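Local coordinates for STU0660 (Streptococcus thermophilus, PDB 3ZTH), which takes part in CRISPR-mediated bacterial immunity as a large Csn2 protein and probably binds DNA, at the interface of chains A and B. Coordinates in Å, arbitrary orientation; residue numbers count along the deposited sequence, not the author numbering. Chains: chain A/B, STU0660.

Contacts 2 and 3 are parts of one inter-chain beta-sheet: their C-alpha centres lie about 6 Å apart, and they share A:Glu141, B:Pro161 and B:Phe162. Contact 3 holds the backbone pairing of strand 140-146 of chain A with strand 159-165 of chain B, and contact 2 packs side chains on one face of that pairing, toward helix 177-193 of chain B. Contact 1, a helix pair, lies about 30 Å from contact 2 and 25 Å from contact 3, between C-alpha centres. By two-fold symmetry each contact has a twin with the chains exchanged. Helix packing and reciprocal strand pairing join the chains, suggesting, without proving, a dimer within the four-copy assembly.

Contact 1: the interface of chains A and B. Residues chain A 114, 117-118, 154; chain B 118, 121-122, 125.
A:His114 meets B:Gln121 where the long helices 109-130 of chain A and 112-132 of chain B run antiparallel in a two-helix pairing, part of the interface between two copies of this large Csn2 protein. A hydrogen bond runs from imidazole ND1 of A:His114 to amide oxygen OE1 of B:Gln121, 2.8 Å long and bent to 155° at the hydrogen. The acceptor sits at the edge of the imidazole, in its plane, whereas the donor is tilted 34° from the carbonyl plane of the glutamine. A bend at chi2 of B:Gln121 (-66°) turns its amide across A:His114 and A:Lys117. The lysine passes the glutamine at about a right angle, its CE 3.6 Å from CD of B:Gln121; the two nitrogen ends are close but form no hydrogen bond.

Apolar contacts lie alongside. CG1 of A:Ile118 lies 3.5 Å from CB of B:Gln121, these side chains sliding past one another in opposite directions. CG2 of A:Ile118 meets CG2 of B:Ile118 at 4.1 Å, bringing equivalent residues together across the two-fold relation. The outermost carbon CD1 of A:Ile118 reaches CG2 of B:Val122 at 4.1 Å. Further along, CG1 of B:Ile125 packs 3.6 Å from CB of A:His114. Its CD1 approaches CD1 of A:Leu154 at 4.0 Å, so the short helix 151-157 of chain A also touches the helix of chain B.

Contact 2: the interface of chains A and B. Residues chain A 140-142; chain B 161-163, 183, 187.
An inter-chain antiparallel beta-sheet brings A:Tyr142 of strand 140-146 opposite B:Phe163 of strand 159-165 in this Csn2-family protein, and their rings stack beside the backbone pairing. The ring centroids are 4.3 Å apart and the planes differ by 23°, so the stack is offset and slightly splayed. CD1 of A:Tyr142 stands over the centre of the phenylalanine ring, 3.3 Å above its plane, while the hydroxyl end of the tyrosine extends beyond B:Phe163. CG of A:Tyr142 is anti to the backbone N (chi1 -177°), and the ring is thereby carried along the sheet onto B:Phe163 and toward B:Pro161.

At the far end of the tyrosine, CZ packs 3.7 Å from CB of B:Pro161, an apolar contact, and the phenol oxygen OH also lies close to this CB, at 3.3 Å; the two side chains run side by side, pointing the same way.

Helix 177-193 of chain B supplies a looser border. The CE methyl of the selenomethionine B:Met187 meets CE2 of A:Tyr142 at 4.1 Å, reaching the ring through bends at chi2 and chi3. Nearer the start of the chain A strand, CG1 of A:Val140 approaches CD1 of B:Leu183 at 4.2 Å, their side chains crossing at about a right angle.

Contact 3: the interface of chains A and B. Residues chain A 141, 143, 145; chain B 160-162, 164, 169.
A:Glu145 and B:Ser160 pair through reciprocal backbone hydrogen bonds, A:Glu145 N to B:Ser160 O at 3.0 Å and B:Ser160 N to A:Glu145 O at 3.2 Å. The next antiparallel pair is joined likewise, B:Phe162 N giving to A:His143 O at 2.9 Å and A:His143 N to B:Phe162 O. A third pair follows: A:Glu141 N donates to B:Ala164 O at 3.0 Å and accepts from B:Ala164 N through its carbonyl.

Side chains add a second layer. The carboxylate of A:Glu145 is laid against the rim of the B:Phe162 ring, CD 3.3 Å from CD2, the planes 27° apart. A chi1 of -82° puts CG of A:Glu145 beside its backbone N, and the chain crosses the phenylalanine at about a right angle. On the same face B:Asn169 sets its modelled ND2 3.2 Å above the ring plane, toward the rim, perhaps bracing ring and carboxylate; however, OD1 faces OE2 of A:Glu145, two acceptors, so this amide orientation is doubtful.

Farther out, carboxylates of A:Glu141 and A:Glu145 lie in plane at carbon edges CD2 and CE1 of the A:His143 ring and might favour protonated imidazole. With its symmetric twin, the ladder continues the sheet between chains and would join two of the assembly's four copies, possibly as a dimer.

Contact 1: the interface of chains A and B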
# COMPACT_ATOMS: atom_id res chain seq x y z
N HIS A 114 5.71 -33.25 -12.07
CA HIS A 114 4.98 -32.35 -12.93
C HIS A 114 5.46 -30.91 -12.74
O HIS A 114 5.31 -30.07 -13.63
CB HIS A 114 3.48 -32.45 -12.64
CG HIS A 114 2.88 -33.78 -13.00
ND1 HIS A 114 2.79 -34.22 -14.31
CD2 HIS A 114 2.33 -34.75 -12.24
CE1 HIS A 114 2.22 -35.41 -14.33
NE2 HIS A 114 1.94 -35.76 -13.08
N LYS A 117 8.45 -30.55 -15.02
CA LYS A 117 8.05 -30.38 -16.41
C LYS A 117 7.52 -28.97 -16.63
O LYS A 117 7.72 -28.39 -17.70
CB LYS A 117 6.98 -31.41 -16.79
CG LYS A 117 7.49 -32.84 -16.84
CD LYS A 117 6.42 -33.81 -17.32
CE LYS A 117 5.94 -33.47 -18.73
NZ LYS A 117 4.89 -34.41 -19.22
N ILE A 118 6.85 -28.42 -15.62
CA ILE A 118 6.30 -27.07 -15.72
C ILE A 118 7.41 -26.04 -15.76
O ILE A 118 7.34 -25.08 -16.53
CB ILE A 118 5.35 -26.74 -14.54
CG1 ILE A 118 4.03 -27.49 -14.70
CG2 ILE A 118 5.08 -25.23 -14.50
CD1 ILE A 118 3.03 -27.22 -13.59
N LEU A 154 1.68 -22.41 -6.58
CA LEU A 154 0.56 -22.92 -7.37
C LEU A 154 -0.71 -23.06 -6.53
O LEU A 154 -1.80 -22.66 -6.94
CB LEU A 154 0.91 -24.29 -7.97
CG LEU A 154 1.49 -24.33 -9.38
CD1 LEU A 154 1.52 -25.77 -9.86
CD2 LEU A 154 0.65 -23.49 -10.33
N ILE B 118 2.23 -26.26 -19.97
CA ILE B 118 2.21 -25.84 -18.58
C ILE B 118 0.86 -26.14 -17.94
O ILE B 118 0.78 -26.83 -16.92
CB ILE B 118 2.51 -24.33 -18.44
CG1 ILE B 118 3.98 -24.07 -18.76
CG2 ILE B 118 2.16 -23.85 -17.04
CD1 ILE B 118 4.42 -22.64 -18.55
N GLN B 121 -0.13 -29.72 -17.67
CA GLN B 121 0.59 -30.27 -16.53
C GLN B 121 -0.10 -29.92 -15.21
O GLN B 121 0.02 -30.65 -14.22
CB GLN B 121 2.03 -29.75 -16.51
CG GLN B 121 2.96 -30.45 -17.49
CD GLN B 121 3.17 -31.91 -17.14
OE1 GLN B 121 3.65 -32.24 -16.05
NE2 GLN B 121 2.83 -32.80 -18.07
N VAL B 122 -0.80 -28.79 -15.19
CA VAL B 122 -1.50 -28.37 -13.99
C VAL B 122 -2.69 -29.30 -13.76
O VAL B 122 -2.90 -29.78 -12.64
CB VAL B 122 -2.00 -26.92 -14.10
CG1 VAL B 122 -2.97 -26.61 -12.98
CG2 VAL B 122 -0.81 -25.97 -14.05
N ILE B 125 -1.74 -32.26 -12.06
CA ILE B 125 -1.48 -32.11 -10.63
C ILE B 125 -2.80 -32.10 -9.88
O ILE B 125 -2.90 -32.66 -8.79
CB ILE B 125 -0.69 -30.82 -10.33
CG1 ILE B 125 0.70 -30.92 -10.96
CG2 ILE B 125 -0.58 -30.61 -8.82
CD1 ILE B 125 1.57 -29.70 -10.75

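Contact 2: the interface of chains A and B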
# COMPACT_ATOMS: atom_id res chain seq x y z
N VAL A 140 27.80 -6.67 -21.84
CA VAL A 140 26.51 -6.50 -21.20
C VAL A 140 25.33 -7.08 -21.95
O VAL A 140 25.30 -7.08 -23.18
CB VAL A 140 26.22 -5.02 -20.94
CG1 VAL A 140 25.01 -4.88 -20.03
CG2 VAL A 140 27.43 -4.36 -20.32
N GLU A 141 24.36 -7.57 -21.19
CA GLU A 141 23.13 -8.13 -21.73
C GLU A 141 21.97 -7.79 -20.80
O GLU A 141 22.11 -7.82 -19.57
CB GLU A 141 23.23 -9.65 -21.89
CG GLU A 141 21.91 -10.31 -22.28
CD GLU A 141 22.01 -11.81 -22.55
OE1 GLU A 141 22.56 -12.54 -21.69
OE2 GLU A 141 21.54 -12.26 -23.62
N TYR A 142 20.84 -7.45 -21.40
CA TYR A 142 19.63 -7.13 -20.65
C TYR A 142 18.63 -8.22 -20.99
O TYR A 142 18.24 -8.38 -22.15
CB TYR A 142 19.07 -5.77 -21.06
CG TYR A 142 17.85 -5.35 -20.27
CD1 TYR A 142 17.89 -5.24 -18.88
CD2 TYR A 142 16.67 -4.98 -20.93
CE1 TYR A 142 16.78 -4.76 -18.16
CE2 TYR A 142 15.56 -4.50 -20.22
CZ TYR A 142 15.63 -4.39 -18.84
OH TYR A 142 14.54 -3.88 -18.16
N PRO B 161 13.58 -8.42 -14.94
CA PRO B 161 14.64 -8.02 -15.87
C PRO B 161 15.94 -7.81 -15.10
O PRO B 161 15.92 -7.45 -13.93
CB PRO B 161 14.10 -6.74 -16.48
CG PRO B 161 13.32 -6.15 -15.35
CD PRO B 161 12.57 -7.35 -14.82
N PHE B 162 17.07 -8.03 -15.76
CA PHE B 162 18.38 -7.88 -15.13
C PHE B 162 19.48 -7.47 -16.09
O PHE B 162 19.47 -7.85 -17.26
CB PHE B 162 18.83 -9.20 -14.49
CG PHE B 162 18.26 -9.45 -13.13
CD1 PHE B 162 18.67 -8.69 -12.04
CD2 PHE B 162 17.32 -10.45 -12.93
CE1 PHE B 162 18.16 -8.93 -10.77
CE2 PHE B 162 16.79 -10.70 -11.67
CZ PHE B 162 17.21 -9.94 -10.58
N PHE B 163 20.42 -6.69 -15.59
CA PHE B 163 21.57 -6.26 -16.38
C PHE B 163 22.69 -7.15 -15.88
O PHE B 163 22.92 -7.27 -14.68
CB PHE B 163 21.89 -4.78 -16.12
CG PHE B 163 20.98 -3.84 -16.83
CD1 PHE B 163 21.12 -3.61 -18.20
CD2 PHE B 163 19.94 -3.22 -16.15
CE1 PHE B 163 20.23 -2.78 -18.89
CE2 PHE B 163 19.04 -2.38 -16.82
CZ PHE B 163 19.19 -2.16 -18.20
N LEU B 183 22.19 0.08 -25.50
CA LEU B 183 21.06 -0.76 -25.11
C LEU B 183 19.76 -0.03 -25.42
O LEU B 183 18.85 -0.59 -26.02
CB LEU B 183 21.12 -1.10 -23.62
CG LEU B 183 22.26 -2.03 -23.22
CD1 LEU B 183 22.38 -2.12 -21.71
CD2 LEU B 183 22.01 -3.39 -23.82
N MSE B 187 16.86 -1.27 -28.05
CA MSE B 187 15.48 -1.39 -27.60
C MSE B 187 14.61 -0.62 -28.60
O MSE B 187 13.65 -1.15 -29.15
CB MSE B 187 15.34 -0.78 -26.20
CG MSE B 187 13.94 -0.84 -25.60
SE MSE B 187 13.24 -2.65 -25.42
CE MSE B 187 13.99 -3.09 -23.68

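Contact 3: the interface of chains A and B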
# COMPACT_ATOMS: atom_id res chain seq x y z
N GLU A 141 24.36 -7.57 -21.19
CA GLU A 141 23.13 -8.13 -21.73
C GLU A 141 21.97 -7.79 -20.80
O GLU A 141 22.11 -7.82 -19.57
CB GLU A 141 23.23 -9.65 -21.89
CG GLU A 141 21.91 -10.31 -22.28
CD GLU A 141 22.01 -11.81 -22.55
OE1 GLU A 141 22.56 -12.54 -21.69
OE2 GLU A 141 21.54 -12.26 -23.62
N HIS A 143 18.21 -8.98 -19.99
CA HIS A 143 17.28 -10.07 -20.22
C HIS A 143 16.42 -10.39 -19.00
O HIS A 143 16.69 -9.96 -17.88
CB HIS A 143 18.07 -11.32 -20.58
CG HIS A 143 19.09 -11.68 -19.56
ND1 HIS A 143 18.79 -11.80 -18.22
CD2 HIS A 143 20.43 -11.88 -19.67
CE1 HIS A 143 19.89 -12.06 -17.55
NE2 HIS A 143 20.90 -12.11 -18.40
N GLU A 145 14.93 -12.96 -16.27
CA GLU A 145 15.33 -14.17 -15.57
C GLU A 145 14.06 -14.72 -14.93
O GLU A 145 13.19 -13.95 -14.50
CB GLU A 145 16.38 -13.86 -14.50
CG GLU A 145 17.79 -13.77 -15.07
CD GLU A 145 18.79 -13.22 -14.07
OE1 GLU A 145 18.81 -13.69 -12.91
OE2 GLU A 145 19.58 -12.32 -14.46
N SER B 160 11.79 -11.20 -13.80
CA SER B 160 12.38 -9.91 -13.43
C SER B 160 13.52 -9.64 -14.39
O SER B 160 14.34 -10.52 -14.66
CB SER B 160 12.93 -9.95 -12.01
OG SER B 160 11.93 -10.29 -11.07
N PRO B 161 13.58 -8.42 -14.94
CA PRO B 161 14.64 -8.02 -15.87
C PRO B 161 15.94 -7.81 -15.10
O PRO B 161 15.92 -7.45 -13.93
CB PRO B 161 14.10 -6.74 -16.48
CG PRO B 161 13.32 -6.15 -15.35
CD PRO B 161 12.57 -7.35 -14.82
N PHE B 162 17.07 -8.03 -15.76
CA PHE B 162 18.38 -7.88 -15.13
C PHE B 162 19.48 -7.47 -16.09
O PHE B 162 19.47 -7.85 -17.26
CB PHE B 162 18.83 -9.20 -14.49
CG PHE B 162 18.26 -9.45 -13.13
CD1 PHE B 162 18.67 -8.69 -12.04
CD2 PHE B 162 17.32 -10.45 -12.93
CE1 PHE B 162 18.16 -8.93 -10.77
CE2 PHE B 162 16.79 -10.70 -11.67
CZ PHE B 162 17.21 -9.94 -10.58
N ALA B 164 23.39 -7.81 -16.80
CA ALA B 164 24.45 -8.70 -16.38
C ALA B 164 25.59 -8.87 -17.36
O ALA B 164 25.44 -8.68 -18.57
CB ALA B 164 23.86 -10.07 -16.03
N ASN B 169 24.63 -10.27 -12.43
CA ASN B 169 23.86 -9.03 -12.43
C ASN B 169 24.54 -7.86 -11.74
O ASN B 169 25.28 -8.02 -10.76
CB ASN B 169 22.50 -9.26 -11.77
CG ASN B 169 21.77 -10.47 -12.32
OD1 ASN B 169 22.00 -10.88 -13.46
ND2 ASN B 169 20.88 -11.04 -11.51